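Local coordinates for naphthalene dioxygenase small subunit (PDB 2B1X), which probably serves as the structural beta subunit of a Rieske non-heme iron oxygenase, the naphthalene 1,2-dioxygenase, which adds dioxygen to naphthalene, at residues 163-166 with 167-170. Numbering follows the deposited sequence.
Sequences IMTH and NLAL
A water molecule ties His-166 to Asn-167: it lies in the plane of the imidazole at its edge, 2.8 Å from NE2 of His-166, and accepts a hydrogen bond of 3.2 Å from ND2 of Asn-167. The pair illustrates how adjacent side chains can run alongside each other in an irregular segment. Both place CG between the backbone N and the carbonyl carbon (chi1 60° for His-166, 55° for Asn-167), which sends the two groups the same way. Ring and amide planes are turned 53° apart. CD2 of His-166 comes within 3.4 Å of ND2 of Asn-167. The amide is gripped at both ends, for OD1 accepts from Arg-123 and ND2 also donates to the carbonyl of Gln-370 of the large subunit. Without the carboxamide, as with an alanine in its place, the water, Arg-123 and that carbonyl would probably each lose a hydrogen-bond partner. Apart from the polar pair, CD2 of Leu-168 reaches back to CG2 of Thr-165 at 4.1 Å and CG2 of Ile-163 at 4.3 Å, while OG1 of Thr-165 is hydrogen-bonded to Asp-132 and Arg-123. This C-terminal segment, following strand 148-158, thus packs against strands 112-124 and 132-145 of the NTF2-like sheet and meets the large subunit.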
ATOM      1  N   ILE B 163       7.325 -10.959   9.098  1.00 10.81           N
ATOM      2  CA  ILE B 163       7.306 -11.353   7.685  1.00 10.57           C
ATOM      3  C   ILE B 163       6.054 -10.814   6.977  1.00 11.96           C
ATOM      4  O   ILE B 163       4.913 -10.858   7.506  1.00 11.78           O
ATOM      5  CB  ILE B 163       7.460 -12.910   7.541  1.00  9.33           C
ATOM      6  CG1 ILE B 163       8.653 -13.439   8.343  1.00 10.33           C
ATOM      7  CG2 ILE B 163       7.444 -13.388   6.050  1.00  8.88           C
ATOM      8  CD1 ILE B 163      10.003 -12.736   7.996  1.00  9.89           C
ATOM      9  N   MET B 164       6.267 -10.275   5.780  1.00 12.76           N
ATOM     10  CA  MET B 164       5.186  -9.615   5.067  1.00 13.26           C
ATOM     11  C   MET B 164       4.576 -10.464   3.924  1.00 13.56           C
ATOM     12  O   MET B 164       4.406 -10.003   2.789  1.00 14.76           O
ATOM     13  CB  MET B 164       5.619  -8.233   4.645  1.00 13.65           C
ATOM     14  CG  MET B 164       5.794  -7.347   5.900  1.00 14.06           C
ATOM     15  SD  MET B 164       6.275  -5.674   5.527  1.00 16.48           S
ATOM     16  CE  MET B 164       8.000  -5.865   5.401  1.00 15.19           C
ATOM     17  N   THR B 165       4.223 -11.693   4.269  1.00 12.97           N
ATOM     18  CA  THR B 165       3.386 -12.554   3.436  1.00 13.14           C
ATOM     19  C   THR B 165       2.677 -13.517   4.369  1.00 13.33           C
ATOM     20  O   THR B 165       3.119 -13.701   5.528  1.00 12.96           O
ATOM     21  CB  THR B 165       4.192 -13.229   2.309  1.00 13.53           C
ATOM     22  OG1 THR B 165       3.293 -13.838   1.391  1.00 13.72           O
ATOM     23  CG2 THR B 165       5.091 -14.327   2.837  1.00 13.02           C
ATOM     24  N   HIS B 166       1.570 -14.099   3.915  1.00 12.77           N
ATOM     25  CA  HIS B 166       0.658 -14.818   4.825  1.00 13.12           C
ATOM     26  C   HIS B 166       1.089 -16.266   5.143  1.00 13.87           C
ATOM     27  O   HIS B 166       0.523 -16.891   6.035  1.00 15.36           O
ATOM     28  CB  HIS B 166      -0.783 -14.793   4.286  1.00 13.49           C
ATOM     29  CG  HIS B 166      -0.911 -15.423   2.937  1.00 13.19           C
ATOM     30  ND1 HIS B 166      -0.608 -14.739   1.782  1.00 13.84           N
ATOM     31  CD2 HIS B 166      -1.181 -16.698   2.561  1.00 14.54           C
ATOM     32  CE1 HIS B 166      -0.720 -15.556   0.744  1.00 15.36           C
ATOM     33  NE2 HIS B 166      -1.109 -16.741   1.186  1.00 13.50           N
ATOM     34  N   ASN B 167       2.095 -16.786   4.449  1.00 13.65           N
ATOM     35  CA  ASN B 167       2.688 -18.083   4.783  1.00 14.24           C
ATOM     36  C   ASN B 167       3.999 -18.233   4.007  1.00 14.66           C
ATOM     37  O   ASN B 167       4.261 -17.479   3.083  1.00 15.56           O
ATOM     38  CB  ASN B 167       1.718 -19.295   4.601  1.00 13.44           C
ATOM     39  CG  ASN B 167       1.086 -19.403   3.185  1.00 13.91           C
ATOM     40  OD1 ASN B 167       1.684 -19.031   2.197  1.00 10.33           O
ATOM     41  ND2 ASN B 167      -0.158 -19.945   3.112  1.00 12.16           N
ATOM     42  N   LEU B 168       4.835 -19.186   4.385  1.00 15.20           N
ATOM     43  CA  LEU B 168       5.992 -19.489   3.580  1.00 16.14           C
ATOM     44  C   LEU B 168       5.744 -20.795   2.875  1.00 16.46           C
ATOM     45  O   LEU B 168       6.381 -21.816   3.147  1.00 17.76           O
ATOM     46  CB  LEU B 168       7.271 -19.502   4.434  1.00 16.58           C
ATOM     47  CG  LEU B 168       7.736 -18.142   4.970  1.00 16.33           C
ATOM     48  CD1 LEU B 168       9.027 -18.360   5.790  1.00 18.90           C
ATOM     49  CD2 LEU B 168       7.974 -17.108   3.887  1.00 16.75           C
ATOM     50  N   ALA B 169       4.766 -20.763   1.993  1.00 17.03           N
ATOM     51  CA  ALA B 169       4.360 -21.921   1.209  1.00 17.98           C
ATOM     52  C   ALA B 169       5.274 -22.137  -0.012  1.00 18.71           C
ATOM     53  O   ALA B 169       5.315 -23.247  -0.585  1.00 19.46           O
ATOM     54  CB  ALA B 169       2.870 -21.780   0.781  1.00 17.58           C
ATOM     55  N   LEU B 170       6.024 -21.097  -0.379  1.00 18.96           N
ATOM     56  CA  LEU B 170       6.935 -21.124  -1.534  1.00 18.70           C
ATOM     57  C   LEU B 170       8.373 -21.378  -1.102  1.00 18.77           C
ATOM     58  O   LEU B 170       8.844 -20.804  -0.134  1.00 19.52           O
ATOM     59  CB  LEU B 170       6.859 -19.771  -2.299  1.00 18.42           C
ATOM     60  CG  LEU B 170       5.523 -19.302  -2.930  1.00 18.44           C
ATOM     61  CD1 LEU B 170       5.647 -17.896  -3.536  1.00 16.34           C
ATOM     62  CD2 LEU B 170       5.032 -20.306  -3.992  1.00 18.29           C
TER
HETATM   63  O   HOH W   1      -1.699 -19.344   0.349  1.00 21.98           O